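Local coordinates for amine oxidase (Emericella nidulans, PDB 3PGB) that oxidises primary amines as a copper- and topaquinone-dependent amine oxidase, a family of enzymes that work as homodimers, at the interface of chains A and B. Residues are numbered along the deposited sequence; one frame, centred on the assembly and turned at random. Chains: chain A/B, Putative uncharacterized protein.

Contact 1: the interface of chains A and B. Residues chain A 337, 350, 449, 471, 735; chain B 323, 325-328.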
ATOM      1  N   ARG A 337     -13.339  20.692  -8.375  1.00 15.53           N
ATOM      2  CA  ARG A 337     -14.127  20.957  -7.159  1.00 15.33           C
ATOM      3  C   ARG A 337     -13.260  21.419  -5.983  1.00 14.95           C
ATOM      4  O   ARG A 337     -13.437  20.984  -4.850  1.00 15.23           O
ATOM      5  CB  ARG A 337     -14.930  19.721  -6.764  1.00 15.32           C
ATOM      6  CG  ARG A 337     -15.946  19.276  -7.811  1.00 15.66           C
ATOM      7  CD  ARG A 337     -16.847  18.178  -7.256  1.00 15.86           C
ATOM      8  NE  ARG A 337     -16.050  17.154  -6.588  1.00 15.63           N
ATOM      9  CZ  ARG A 337     -16.481  16.338  -5.632  1.00 15.19           C
ATOM     10  NH1 ARG A 337     -17.732  16.377  -5.193  1.00 14.53           N
ATOM     11  NH2 ARG A 337     -15.631  15.468  -5.107  1.00 16.12           N
ATOM     12  N   MET A 350     -12.598  20.849  -0.047  1.00 13.31           N
ATOM     13  CA  MET A 350     -13.567  20.341   0.919  1.00 13.39           C
ATOM     14  C   MET A 350     -13.223  20.902   2.307  1.00 13.17           C
ATOM     15  O   MET A 350     -13.235  22.118   2.494  1.00 13.38           O
ATOM     16  CB  MET A 350     -13.577  18.804   0.880  1.00 13.67           C
ATOM     17  CG  MET A 350     -13.808  18.229  -0.511  1.00 14.04           C
ATOM     18  SD  MET A 350     -15.509  18.457  -1.054  1.00 15.90           S
ATOM     19  CE  MET A 350     -15.300  18.435  -2.837  1.00 16.02           C
ATOM     20  N   GLU A 449      -8.612  16.035  -8.309  1.00 13.95           N
ATOM     21  CA  GLU A 449      -9.452  15.030  -7.677  1.00 14.00           C
ATOM     22  C   GLU A 449      -9.339  13.709  -8.440  1.00 14.04           C
ATOM     23  O   GLU A 449      -9.050  13.688  -9.638  1.00 13.97           O
ATOM     24  CB  GLU A 449     -10.908  15.479  -7.652  1.00 13.94           C
ATOM     25  CG  GLU A 449     -11.231  16.485  -6.580  1.00 13.93           C
ATOM     26  CD  GLU A 449     -12.720  16.558  -6.330  1.00 14.11           C
ATOM     27  OE1 GLU A 449     -13.470  16.640  -7.323  1.00 14.73           O
ATOM     28  OE2 GLU A 449     -13.143  16.513  -5.155  1.00 12.59           O
ATOM     29  N   VAL A 471     -13.662   9.767  -3.177  1.00 15.60           N
ATOM     30  CA  VAL A 471     -13.111  10.849  -3.979  1.00 15.48           C
ATOM     31  C   VAL A 471     -12.069  11.590  -3.148  1.00 15.32           C
ATOM     32  O   VAL A 471     -12.382  12.084  -2.060  1.00 15.45           O
ATOM     33  CB  VAL A 471     -14.206  11.821  -4.450  1.00 15.47           C
ATOM     34  CG1 VAL A 471     -13.605  12.895  -5.345  1.00 15.58           C
ATOM     35  CG2 VAL A 471     -15.302  11.063  -5.185  1.00 14.99           C
ATOM     36  N   ASN A 735     -22.009  12.420  -1.966  1.00 16.53           N
ATOM     37  CA  ASN A 735     -21.693  11.432  -3.001  1.00 16.69           C
ATOM     38  C   ASN A 735     -21.706   9.994  -2.469  1.00 17.08           C
ATOM     39  O   ASN A 735     -20.731   9.252  -2.573  1.00 16.79           O
ATOM     40  CB  ASN A 735     -20.377  11.799  -3.678  1.00 16.43           C
ATOM     41  CG  ASN A 735     -20.452  13.152  -4.360  1.00 15.86           C
ATOM     42  OD1 ASN A 735     -20.007  14.157  -3.811  1.00 15.10           O
ATOM     43  ND2 ASN A 735     -21.066  13.189  -5.536  1.00 14.14           N
TER
ATOM     44  N   ASP B 323     -19.242  20.016  -3.024  1.00 18.25           N
ATOM     45  CA  ASP B 323     -19.376  18.556  -3.051  1.00 18.52           C
ATOM     46  C   ASP B 323     -20.603  18.094  -3.832  1.00 18.97           C
ATOM     47  O   ASP B 323     -20.641  16.953  -4.289  1.00 19.09           O
ATOM     48  CB  ASP B 323     -19.383  17.961  -1.636  1.00 18.55           C
ATOM     49  CG  ASP B 323     -19.096  16.458  -1.626  1.00 18.56           C
ATOM     50  OD1 ASP B 323     -18.174  16.010  -2.340  1.00 19.47           O
ATOM     51  OD2 ASP B 323     -19.791  15.721  -0.903  1.00 18.21           O
ATOM     52  N   LYS B 325     -21.383  19.126  -6.733  1.00 20.38           N
ATOM     53  CA  LYS B 325     -20.952  18.955  -8.121  1.00 20.47           C
ATOM     54  C   LYS B 325     -20.484  17.522  -8.347  1.00 20.45           C
ATOM     55  O   LYS B 325     -20.079  16.837  -7.407  1.00 20.33           O
ATOM     56  CB  LYS B 325     -19.801  19.898  -8.454  1.00 20.75           C
ATOM     57  CG  LYS B 325     -20.159  21.376  -8.540  1.00 20.97           C
ATOM     58  CD  LYS B 325     -18.870  22.200  -8.591  1.00 21.25           C
ATOM     59  CE  LYS B 325     -19.110  23.666  -8.895  1.00 21.39           C
ATOM     60  NZ  LYS B 325     -17.818  24.420  -8.935  1.00 20.89           N
ATOM     61  N   GLN B 326     -20.544  17.073  -9.597  1.00 20.56           N
ATOM     62  CA  GLN B 326     -20.076  15.727  -9.960  1.00 20.74           C
ATOM     63  C   GLN B 326     -18.567  15.546  -9.735  1.00 20.15           C
ATOM     64  O   GLN B 326     -17.758  16.312 -10.266  1.00 19.76           O
ATOM     65  CB  GLN B 326     -20.407  15.398 -11.423  1.00 20.98           C
ATOM     66  CG  GLN B 326     -21.405  14.254 -11.619  1.00 23.02           C
ATOM     67  CD  GLN B 326     -20.736  12.892 -11.826  1.00 25.41           C
ATOM     68  OE1 GLN B 326     -20.125  12.321 -10.905  1.00 26.45           O
ATOM     69  NE2 GLN B 326     -20.861  12.360 -13.043  1.00 26.20           N
ATOM     70  N   PRO B 327     -18.184  14.526  -8.950  1.00 19.57           N
ATOM     71  CA  PRO B 327     -16.774  14.191  -8.883  1.00 19.53           C
ATOM     72  C   PRO B 327     -16.302  13.541 -10.180  1.00 19.51           C
ATOM     73  O   PRO B 327     -17.130  13.124 -10.992  1.00 19.41           O
ATOM     74  CB  PRO B 327     -16.710  13.189  -7.734  1.00 19.51           C
ATOM     75  CG  PRO B 327     -18.062  12.588  -7.686  1.00 19.26           C
ATOM     76  CD  PRO B 327     -18.988  13.688  -8.046  1.00 19.48           C
ATOM     77  N   PRO B 328     -14.977  13.449 -10.378  1.00 19.61           N
ATOM     78  CA  PRO B 328     -14.465  12.779 -11.558  1.00 19.61           C
ATOM     79  C   PRO B 328     -15.042  11.384 -11.708  1.00 19.56           C
ATOM     80  O   PRO B 328     -15.414  10.750 -10.714  1.00 19.45           O
ATOM     81  CB  PRO B 328     -12.959  12.706 -11.296  1.00 19.61           C
ATOM     82  CG  PRO B 328     -12.685  13.860 -10.449  1.00 19.62           C
ATOM     83  CD  PRO B 328     -13.885  13.995  -9.554  1.00 19.79           C
TER

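Contact 2: the interface of chains A and B. Residues chain A 556-558, 574, 594, 596; chain B 531, 628-629, 697.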
ATOM      1  N   VAL A 556      -0.702  -3.694  20.389  1.00 16.93           N
ATOM      2  CA  VAL A 556      -1.525  -4.885  20.573  1.00 17.08           C
ATOM      3  C   VAL A 556      -0.568  -6.022  20.882  1.00 17.28           C
ATOM      4  O   VAL A 556       0.270  -6.362  20.050  1.00 17.68           O
ATOM      5  CB  VAL A 556      -2.364  -5.205  19.314  1.00 17.01           C
ATOM      6  CG1 VAL A 556      -3.213  -6.437  19.536  1.00 16.46           C
ATOM      7  CG2 VAL A 556      -3.245  -4.021  18.956  1.00 16.47           C
ATOM      8  N   VAL A 557      -0.674  -6.583  22.085  1.00 17.57           N
ATOM      9  CA  VAL A 557       0.295  -7.567  22.578  1.00 17.59           C
ATOM     10  C   VAL A 557      -0.384  -8.755  23.260  1.00 17.81           C
ATOM     11  O   VAL A 557      -1.455  -8.605  23.843  1.00 17.67           O
ATOM     12  CB  VAL A 557       1.298  -6.915  23.564  1.00 17.66           C
ATOM     13  CG1 VAL A 557       2.109  -5.837  22.856  1.00 17.96           C
ATOM     14  CG2 VAL A 557       0.583  -6.332  24.775  1.00 17.09           C
ATOM     15  N   PRO A 558       0.239  -9.947  23.182  1.00 18.29           N
ATOM     16  CA  PRO A 558      -0.340 -11.146  23.782  1.00 18.48           C
ATOM     17  C   PRO A 558      -0.201 -11.193  25.296  1.00 18.92           C
ATOM     18  O   PRO A 558       0.778 -10.693  25.853  1.00 18.96           O
ATOM     19  CB  PRO A 558       0.468 -12.279  23.141  1.00 18.44           C
ATOM     20  CG  PRO A 558       1.763 -11.659  22.768  1.00 18.19           C
ATOM     21  CD  PRO A 558       1.460 -10.255  22.407  1.00 18.16           C
ATOM     22  N   MET A 574      -5.203 -11.252  24.198  1.00 21.05           N
ATOM     23  CA  MET A 574      -4.340 -10.115  23.888  1.00 20.88           C
ATOM     24  C   MET A 574      -4.901  -8.863  24.538  1.00 20.84           C
ATOM     25  O   MET A 574      -6.008  -8.872  25.059  1.00 20.65           O
ATOM     26  CB  MET A 574      -4.182  -9.925  22.371  1.00 20.83           C
ATOM     27  CG  MET A 574      -5.463  -9.578  21.610  1.00 20.82           C
ATOM     28  SD  MET A 574      -5.181  -9.472  19.824  1.00 19.99           S
ATOM     29  CE  MET A 574      -6.842  -9.293  19.181  1.00 19.87           C
ATOM     30  N   ASN A 594       5.236  -7.527  13.334  1.00 19.85           N
ATOM     31  CA  ASN A 594       3.831  -7.837  13.033  1.00 19.80           C
ATOM     32  C   ASN A 594       2.908  -6.609  13.108  1.00 19.79           C
ATOM     33  O   ASN A 594       1.730  -6.726  13.433  1.00 19.98           O
ATOM     34  CB  ASN A 594       3.332  -8.956  13.977  1.00 19.65           C
ATOM     35  CG  ASN A 594       2.020  -9.578  13.526  1.00 19.30           C
ATOM     36  OD1 ASN A 594       1.771  -9.741  12.334  1.00 19.80           O
ATOM     37  ND2 ASN A 594       1.173  -9.930  14.489  1.00 19.22           N
ATOM     38  N   GLN A 596       2.464  -4.489  15.301  1.00 20.12           N
ATOM     39  CA  GLN A 596       1.741  -4.594  16.572  1.00 20.28           C
ATOM     40  C   GLN A 596       1.624  -3.291  17.350  1.00 19.73           C
ATOM     41  O   GLN A 596       0.767  -3.181  18.227  1.00 19.64           O
ATOM     42  CB  GLN A 596       2.353  -5.694  17.464  1.00 20.60           C
ATOM     43  CG  GLN A 596       1.701  -7.077  17.219  1.00 22.58           C
ATOM     44  CD  GLN A 596       2.488  -8.263  17.791  1.00 24.63           C
ATOM     45  OE1 GLN A 596       2.298  -9.410  17.355  1.00 24.78           O
ATOM     46  NE2 GLN A 596       3.361  -7.995  18.767  1.00 25.55           N
TER
ATOM     47  N   MET B 531     -11.301  -4.592  20.301  1.00 14.64           N
ATOM     48  CA  MET B 531     -10.113  -4.882  19.510  1.00 14.64           C
ATOM     49  C   MET B 531     -10.233  -6.247  18.864  1.00 14.50           C
ATOM     50  O   MET B 531     -10.852  -7.143  19.426  1.00 14.47           O
ATOM     51  CB  MET B 531      -8.847  -4.812  20.372  1.00 14.87           C
ATOM     52  CG  MET B 531      -8.804  -5.776  21.547  1.00 15.40           C
ATOM     53  SD  MET B 531      -7.358  -5.534  22.601  1.00 16.99           S
ATOM     54  CE  MET B 531      -6.028  -5.880  21.439  1.00 16.53           C
ATOM     55  N   THR B 628      -2.145 -12.111  16.665  1.00 18.29           N
ATOM     56  CA  THR B 628      -1.343 -11.663  17.805  1.00 18.09           C
ATOM     57  C   THR B 628      -1.323 -12.726  18.887  1.00 18.14           C
ATOM     58  O   THR B 628      -0.264 -13.057  19.426  1.00 18.08           O
ATOM     59  CB  THR B 628      -1.930 -10.374  18.425  1.00 18.22           C
ATOM     60  OG1 THR B 628      -1.979  -9.335  17.439  1.00 17.85           O
ATOM     61  CG2 THR B 628      -1.106  -9.902  19.628  1.00 18.01           C
ATOM     62  N   VAL B 629      -2.507 -13.255  19.191  1.00 18.10           N
ATOM     63  CA  VAL B 629      -2.697 -14.184  20.303  1.00 18.04           C
ATOM     64  C   VAL B 629      -1.872 -15.450  20.094  1.00 18.31           C
ATOM     65  O   VAL B 629      -1.928 -16.064  19.034  1.00 18.28           O
ATOM     66  CB  VAL B 629      -4.189 -14.572  20.468  1.00 17.99           C
ATOM     67  CG1 VAL B 629      -4.397 -15.392  21.733  1.00 17.95           C
ATOM     68  CG2 VAL B 629      -5.078 -13.328  20.486  1.00 17.76           C
ATOM     69  N   HIS B 697      -4.451  -5.421  12.471  1.00 17.23           N
ATOM     70  CA  HIS B 697      -4.757  -5.246  13.881  1.00 16.74           C
ATOM     71  C   HIS B 697      -5.710  -4.066  13.955  1.00 16.70           C
ATOM     72  O   HIS B 697      -5.344  -2.947  13.589  1.00 16.81           O
ATOM     73  CB  HIS B 697      -3.501  -4.953  14.703  1.00 16.62           C
ATOM     74  CG  HIS B 697      -2.432  -5.991  14.572  1.00 16.09           C
ATOM     75  ND1 HIS B 697      -2.547  -7.254  15.111  1.00 14.47           N
ATOM     76  CD2 HIS B 697      -1.220  -5.947  13.972  1.00 15.91           C
ATOM     77  CE1 HIS B 697      -1.455  -7.946  14.840  1.00 14.61           C
ATOM     78  NE2 HIS B 697      -0.632  -7.174  14.155  1.00 15.35           N
TER
HETATM   79  O   HOH W   1       2.116 -12.032  18.520  1.00 18.44           O

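Contact 3: the interface of chains A and B. Residues chain A 55, 58, 336, 338-339; chain B 322, 325.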
ATOM      1  N   THR A  55     -15.361  23.309 -15.418  1.00 27.57           N
ATOM      2  CA  THR A  55     -15.022  24.605 -14.871  1.00 26.90           C
ATOM      3  C   THR A  55     -13.698  24.539 -14.121  1.00 26.17           C
ATOM      4  O   THR A  55     -13.454  23.579 -13.389  1.00 25.94           O
ATOM      5  CB  THR A  55     -16.132  25.115 -13.939  1.00 26.97           C
ATOM      6  OG1 THR A  55     -16.692  24.016 -13.215  1.00 26.71           O
ATOM      7  CG2 THR A  55     -17.242  25.771 -14.753  1.00 27.92           C
ATOM      8  N   GLN A  58     -12.106  27.308  -8.311  1.00 20.50           N
ATOM      9  CA  GLN A  58     -12.564  28.614  -7.848  1.00 20.03           C
ATOM     10  C   GLN A  58     -11.366  29.518  -7.563  1.00 20.01           C
ATOM     11  O   GLN A  58     -10.317  29.043  -7.119  1.00 19.74           O
ATOM     12  CB  GLN A  58     -13.447  28.479  -6.599  1.00 19.63           C
ATOM     13  CG  GLN A  58     -14.773  27.782  -6.873  1.00 19.18           C
ATOM     14  CD  GLN A  58     -15.710  27.728  -5.670  1.00 18.54           C
ATOM     15  OE1 GLN A  58     -15.311  27.983  -4.533  1.00 18.59           O
ATOM     16  NE2 GLN A  58     -16.964  27.389  -5.925  1.00 16.78           N
ATOM     17  N   ALA A 336     -13.043  21.281 -11.756  1.00 16.09           N
ATOM     18  CA  ALA A 336     -12.287  21.250 -10.500  1.00 15.89           C
ATOM     19  C   ALA A 336     -13.144  21.629  -9.299  1.00 15.65           C
ATOM     20  O   ALA A 336     -13.607  22.762  -9.199  1.00 15.77           O
ATOM     21  CB  ALA A 336     -11.095  22.191 -10.599  1.00 15.82           C
ATOM     22  N   TYR A 338     -12.332  22.322  -6.266  1.00 14.77           N
ATOM     23  CA  TYR A 338     -11.470  22.908  -5.246  1.00 14.29           C
ATOM     24  C   TYR A 338     -11.244  24.388  -5.551  1.00 14.15           C
ATOM     25  O   TYR A 338     -11.742  24.907  -6.557  1.00 13.74           O
ATOM     26  CB  TYR A 338     -10.148  22.142  -5.148  1.00 14.11           C
ATOM     27  CG  TYR A 338      -9.423  21.944  -6.455  1.00 13.30           C
ATOM     28  CD1 TYR A 338      -9.710  20.859  -7.275  1.00 13.06           C
ATOM     29  CD2 TYR A 338      -8.426  22.826  -6.861  1.00 13.08           C
ATOM     30  CE1 TYR A 338      -9.027  20.664  -8.470  1.00 13.48           C
ATOM     31  CE2 TYR A 338      -7.744  22.645  -8.058  1.00 13.33           C
ATOM     32  CZ  TYR A 338      -8.052  21.562  -8.854  1.00 13.52           C
ATOM     33  OH  TYR A 338      -7.383  21.375 -10.031  1.00 14.97           O
ATOM     34  N   SER A 339     -10.517  25.064  -4.668  1.00 14.22           N
ATOM     35  CA  SER A 339     -10.286  26.499  -4.788  1.00 14.26           C
ATOM     36  C   SER A 339      -8.808  26.811  -4.660  1.00 14.43           C
ATOM     37  O   SER A 339      -8.100  26.171  -3.897  1.00 14.52           O
ATOM     38  CB  SER A 339     -11.076  27.228  -3.709  1.00 14.25           C
ATOM     39  OG  SER A 339     -12.414  26.751  -3.672  1.00 13.91           O
TER
ATOM     40  N   GLN B 322     -18.541  22.724  -2.644  1.00 17.98           N
ATOM     41  CA  GLN B 322     -18.540  22.165  -3.998  1.00 17.79           C
ATOM     42  C   GLN B 322     -18.832  20.666  -4.107  1.00 17.80           C
ATOM     43  O   GLN B 322     -18.714  20.107  -5.187  1.00 17.63           O
ATOM     44  CB  GLN B 322     -17.220  22.482  -4.720  1.00 17.62           C
ATOM     45  CG  GLN B 322     -16.800  23.938  -4.660  1.00 17.13           C
ATOM     46  CD  GLN B 322     -15.675  24.249  -5.622  1.00 16.29           C
ATOM     47  OE1 GLN B 322     -15.872  24.246  -6.830  1.00 16.51           O
ATOM     48  NE2 GLN B 322     -14.491  24.518  -5.092  1.00 15.52           N
ATOM     49  N   LYS B 325     -21.383  19.126  -6.733  1.00 20.38           N
ATOM     50  CA  LYS B 325     -20.952  18.955  -8.121  1.00 20.47           C
ATOM     51  C   LYS B 325     -20.484  17.522  -8.347  1.00 20.45           C
ATOM     52  O   LYS B 325     -20.079  16.837  -7.407  1.00 20.33           O
ATOM     53  CB  LYS B 325     -19.801  19.898  -8.454  1.00 20.75           C
ATOM     54  CG  LYS B 325     -20.159  21.376  -8.540  1.00 20.97           C
ATOM     55  CD  LYS B 325     -18.870  22.200  -8.591  1.00 21.25           C
ATOM     56  CE  LYS B 325     -19.110  23.666  -8.895  1.00 21.39           C
ATOM     57  NZ  LYS B 325     -17.818  24.420  -8.935  1.00 20.89           N
TER
HETATM   58  O   HOH W   2     -13.694  24.953  -2.305  1.00  7.38           O

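Contact 4: the interface of chains A and B. Residues chain A 761-765; chain B 757-760.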
ATOM      1  N   VAL A 761     -19.310  14.875 -23.056  1.00 27.86           N
ATOM      2  CA  VAL A 761     -17.944  15.362 -23.209  1.00 27.77           C
ATOM      3  C   VAL A 761     -17.384  14.878 -24.529  1.00 27.62           C
ATOM      4  O   VAL A 761     -17.667  13.763 -24.953  1.00 27.65           O
ATOM      5  CB  VAL A 761     -17.012  14.885 -22.058  1.00 27.61           C
ATOM      6  CG1 VAL A 761     -17.503  15.404 -20.730  1.00 27.47           C
ATOM      7  CG2 VAL A 761     -16.918  13.377 -22.027  1.00 27.67           C
ATOM      8  N   VAL A 762     -16.603  15.729 -25.182  1.00 27.67           N
ATOM      9  CA  VAL A 762     -15.829  15.306 -26.333  1.00 27.71           C
ATOM     10  C   VAL A 762     -14.430  14.976 -25.836  1.00 27.77           C
ATOM     11  O   VAL A 762     -13.789  15.803 -25.187  1.00 27.54           O
ATOM     12  CB  VAL A 762     -15.785  16.385 -27.421  1.00 27.71           C
ATOM     13  CG1 VAL A 762     -14.809  15.991 -28.530  1.00 27.44           C
ATOM     14  CG2 VAL A 762     -17.187  16.604 -27.982  1.00 27.60           C
ATOM     15  N   LEU A 763     -13.986  13.754 -26.126  1.00 28.00           N
ATOM     16  CA  LEU A 763     -12.677  13.262 -25.701  1.00 28.35           C
ATOM     17  C   LEU A 763     -11.675  13.398 -26.822  1.00 28.51           C
ATOM     18  O   LEU A 763     -11.727  12.648 -27.789  1.00 28.31           O
ATOM     19  CB  LEU A 763     -12.750  11.788 -25.306  1.00 28.36           C
ATOM     20  CG  LEU A 763     -13.494  11.447 -24.025  1.00 28.70           C
ATOM     21  CD1 LEU A 763     -13.545   9.943 -23.874  1.00 29.42           C
ATOM     22  CD2 LEU A 763     -12.820  12.095 -22.819  1.00 29.37           C
ATOM     23  N   GLN A 764     -10.769  14.360 -26.691  1.00 28.98           N
ATOM     24  CA  GLN A 764      -9.648  14.484 -27.614  1.00 29.43           C
ATOM     25  C   GLN A 764      -8.508  13.595 -27.126  1.00 29.40           C
ATOM     26  O   GLN A 764      -8.432  13.281 -25.938  1.00 29.32           O
ATOM     27  CB  GLN A 764      -9.178  15.944 -27.728  1.00 29.68           C
ATOM     28  CG  GLN A 764      -9.765  16.729 -28.925  1.00 30.83           C
ATOM     29  CD  GLN A 764     -10.891  17.691 -28.547  1.00 32.39           C
ATOM     30  OE1 GLN A 764     -11.968  17.662 -29.145  1.00 33.84           O
ATOM     31  NE2 GLN A 764     -10.638  18.558 -27.567  1.00 32.36           N
ATOM     32  N   PRO A 765      -7.625  13.166 -28.040  1.00 29.53           N
ATOM     33  CA  PRO A 765      -6.426  12.458 -27.607  1.00 29.64           C
ATOM     34  C   PRO A 765      -5.500  13.396 -26.837  1.00 29.87           C
ATOM     35  O   PRO A 765      -5.203  14.498 -27.320  1.00 29.74           O
ATOM     36  CB  PRO A 765      -5.778  12.020 -28.927  1.00 29.64           C
ATOM     37  CG  PRO A 765      -6.282  12.974 -29.942  1.00 29.48           C
ATOM     38  CD  PRO A 765      -7.676  13.316 -29.507  1.00 29.62           C
TER
ATOM     39  N   GLU B 757      -8.063   8.640 -31.430  1.00 29.02           N
ATOM     40  CA  GLU B 757      -9.490   8.787 -31.619  1.00 29.42           C
ATOM     41  C   GLU B 757      -9.995  10.034 -30.911  1.00 29.25           C
ATOM     42  O   GLU B 757      -9.553  10.357 -29.812  1.00 29.16           O
ATOM     43  CB  GLU B 757     -10.198   7.552 -31.058  1.00 29.62           C
ATOM     44  CG  GLU B 757     -11.691   7.438 -31.363  1.00 30.81           C
ATOM     45  CD  GLU B 757     -12.337   6.259 -30.637  1.00 31.75           C
ATOM     46  OE1 GLU B 757     -11.766   5.810 -29.617  1.00 32.24           O
ATOM     47  OE2 GLU B 757     -13.409   5.785 -31.081  1.00 31.85           O
ATOM     48  N   THR B 758     -10.901  10.741 -31.576  1.00 29.23           N
ATOM     49  CA  THR B 758     -11.709  11.772 -30.957  1.00 29.20           C
ATOM     50  C   THR B 758     -13.139  11.250 -30.988  1.00 29.13           C
ATOM     51  O   THR B 758     -13.657  10.930 -32.059  1.00 29.18           O
ATOM     52  CB  THR B 758     -11.618  13.102 -31.731  1.00 29.32           C
ATOM     53  OG1 THR B 758     -10.265  13.576 -31.713  1.00 29.26           O
ATOM     54  CG2 THR B 758     -12.537  14.163 -31.119  1.00 29.25           C
ATOM     55  N   CYS B 759     -13.760  11.127 -29.820  1.00 28.95           N
ATOM     56  CA  CYS B 759     -15.138  10.637 -29.731  1.00 28.87           C
ATOM     57  C   CYS B 759     -15.846  11.276 -28.551  1.00 28.58           C
ATOM     58  O   CYS B 759     -15.217  11.955 -27.752  1.00 28.56           O
ATOM     59  CB  CYS B 759     -15.176   9.103 -29.620  1.00 28.93           C
ATOM     60  SG  CYS B 759     -14.434   8.398 -28.118  1.00 28.97           S
ATOM     61  N   SER B 760     -17.153  11.049 -28.448  1.00 28.40           N
ATOM     62  CA  SER B 760     -17.972  11.679 -27.417  1.00 28.30           C
ATOM     63  C   SER B 760     -18.745  10.656 -26.598  1.00 28.12           C
ATOM     64  O   SER B 760     -19.080   9.583 -27.088  1.00 28.14           O
ATOM     65  CB  SER B 760     -18.960  12.653 -28.059  1.00 28.44           C
ATOM     66  OG  SER B 760     -19.826  11.981 -28.957  1.00 28.21           O
TER

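Contact 1: the interface of chains A and B
The loop of chain B running from B:Asp323 to B:Pro328 lies against a surface of chain A made by loop residues A:Arg337, A:Met350 and A:Asn735 and by strands 446-451 and 471-479, which bring A:Glu449 and A:Val471. It belongs to the dimer interface of a copper amine oxidase and illustrates how one arginine can be preset by its own chain for a partner. A:Glu449 holds the guanidinium side-on: NE of A:Arg337 reaches carboxylate OE1 of A:Glu449 at 2.7 Å, nearly straight and in the guanidinium plane, on the syn lone pair, while NH2 takes OE2. A bend at chi3 (-47°) turns the remaining nitrogen, NH1 of A:Arg337, toward B:Asp323, where it forms a salt bridge to OD1 at 2.9 Å. This link is the less ideal one, meeting the carboxylate from above its plane. The guanidinium is also sandwiched: the methyl CE of A:Met350 sits 3.7 Å above the centre of the A:Arg337 group, and CB of B:Pro327 covers the opposite face toward the rim. The ring of B:Pro327 crosses A:Val471 at about a right angle, CB to CG2 at 3.6 Å, and B:Pro328 packs CG on CB of A:Glu449. The carboxamide oxygen OD1 of A:Asn735 is modelled 2.9 Å from the backbone O and 3.0 Å from OD1 of B:Asp323, two pairings of acceptors that make this amide's orientation doubtful.

Contact 2: the interface of chains A and B
Polar contact in this part of the copper amine oxidase dimer interface centres on B:His697, whose imidazole NE2 donates a short hydrogen bond of 2.5 Å to the backbone O of A:Asn594. The oxygen lies at the ring edge, in its plane, and NE2 sits nearly on the line of the C=O (175°), though the bond is bent at the hydrogen. The side-chain amide of A:Asn594 stands almost perpendicular to this ring, and its ND2 is occupied within chain A, giving a straight bond of 3.1 Å to OE1 of A:Gln596. That same OE1 shares a water with the partner: water 1 lies 2.9 Å from OE1 of A:Gln596 and 2.7 Å from the backbone O of B:Thr628.

Apolar contact gathers around two methionines that approach tip to tip. Methyl CE of B:Met531 touches CG1 of A:Val556 at 3.4 Å and also CG of A:Met574. The latter has CG in the crowded position between backbone N and carbonyl carbon (chi1 64°) and then runs extended, laying SD of A:Met574 across B:Thr628, 3.7 Å from CB. The CG2 methyl of B:Thr628 faces CD of A:Pro558 instead, while CG2 of B:Val629 flanks the A:Met574 sulphur.

Strands 548-562 and 570-580 and the 3-10 helix 593-595 of chain A thus face chain B beside its copper site, since B:Met531 and B:His697 directly precede the copper ligands B:His532 and B:His698.

Contact 3: the interface of chains A and B
Two carboxamides, those of A:Gln58 and B:Gln322, lie stacked face to face across the copper amine oxidase dimer, their planes 10° apart and their CD atoms separated by 3.5 Å. The two side chains reach toward each other tip to tip and overlap head to tail: NE2 of A:Gln58 sits 3.4 Å from OE1 of B:Gln322, and OE1 of A:Gln58 sits near NE2 of B:Gln322, a pairing that may set the amide dipoles favourably.

At its edges the B:Gln322 amide is tied by hydrogen bonds that fix its rotation. NE2 of B:Gln322 donates to the backbone O of A:Tyr338 at 3.1 Å; the acceptor is in the amide plane, but the donor stands above the plane of the A:Tyr338 carbonyl, off its lone pairs. The same NE2 of B:Gln322 also meets water 2 at 2.9 Å, and this water reaches the hydroxyl OG of A:Ser339 at 2.6 Å. The other end is held from within chain B, where the side-chain amine NZ of B:Lys325 bonds to OE1 of B:Gln322 in the carbonyl plane, consistent with OE1 being the oxygen and NE2 the donor to chain A. An extended B:Lys325 chain, with chi4 at 180°, delivers NZ there and leaves NZ of B:Lys325 4.4 Å from OG1 of A:Thr55.

Contact 4: the interface of chains A and B
B:Thr758 lies against the backbone of A:Leu763 and the ring of A:Pro765, at the start of an antiparallel pairing between the 759-763 strands of the two chains of the copper amine oxidase dimer. From CB of B:Thr758, 4.0 Å from the backbone O of A:Leu763, the side chain forks. The hydroxyl OG1 of B:Thr758, anti to the carbonyl carbon (chi1 -62°), turns toward the proline and comes within 3.4 Å of ring carbon CD of A:Pro765. The methyl CG2 of B:Thr758, anti to the backbone N, takes the other direction, passing 3.7 Å from the backbone O of A:Leu763 and meeting CG1 of A:Val762 at 3.9 Å. The side chain of A:Gln764 runs beside B:Thr758, pointing the same way.

Beyond the threonine the backbones do the work, as is usual where a strand from each subunit joins into one sheet across a two-fold axis. A:Leu763 N donates to B:Cys759 O at 2.7 Å, and B:Cys759 N returns a longer bond of 3.3 Å to A:Leu763 O. The next rung pairs A:Val762 with B:Ser760, which places the local symmetry point at Val761. B:Cys759 is one half of the Cys52-Cys759 disulfide known for this protein, which may help to fix the strand. CB of A:Leu763 is 3.5 Å from the O of B:Cys759, which accepts the bond from A:Leu763 N. At the far rung, the backbone O of A:Val761 points at CA of B:Ser760.

Contact 1 and contact 3 form one continuous region, their C-alpha centres about 8 Å apart and B:Lys325 common to both, so a single chain B loop engages chain A through both. Contact 4 lies about 22 Å from contact 1 and 23 Å from contact 3, centre to centre, and contact 2 lies on the other side, about 38 Å from contact 1, 44 Å from contact 3 and 53 Å from contact 4. Each centre is 35 to 39 Å from A:Asp403, the predicted proton acceptor of chain A. With their symmetry twins, these patches spread the grip over a broad dimer interface.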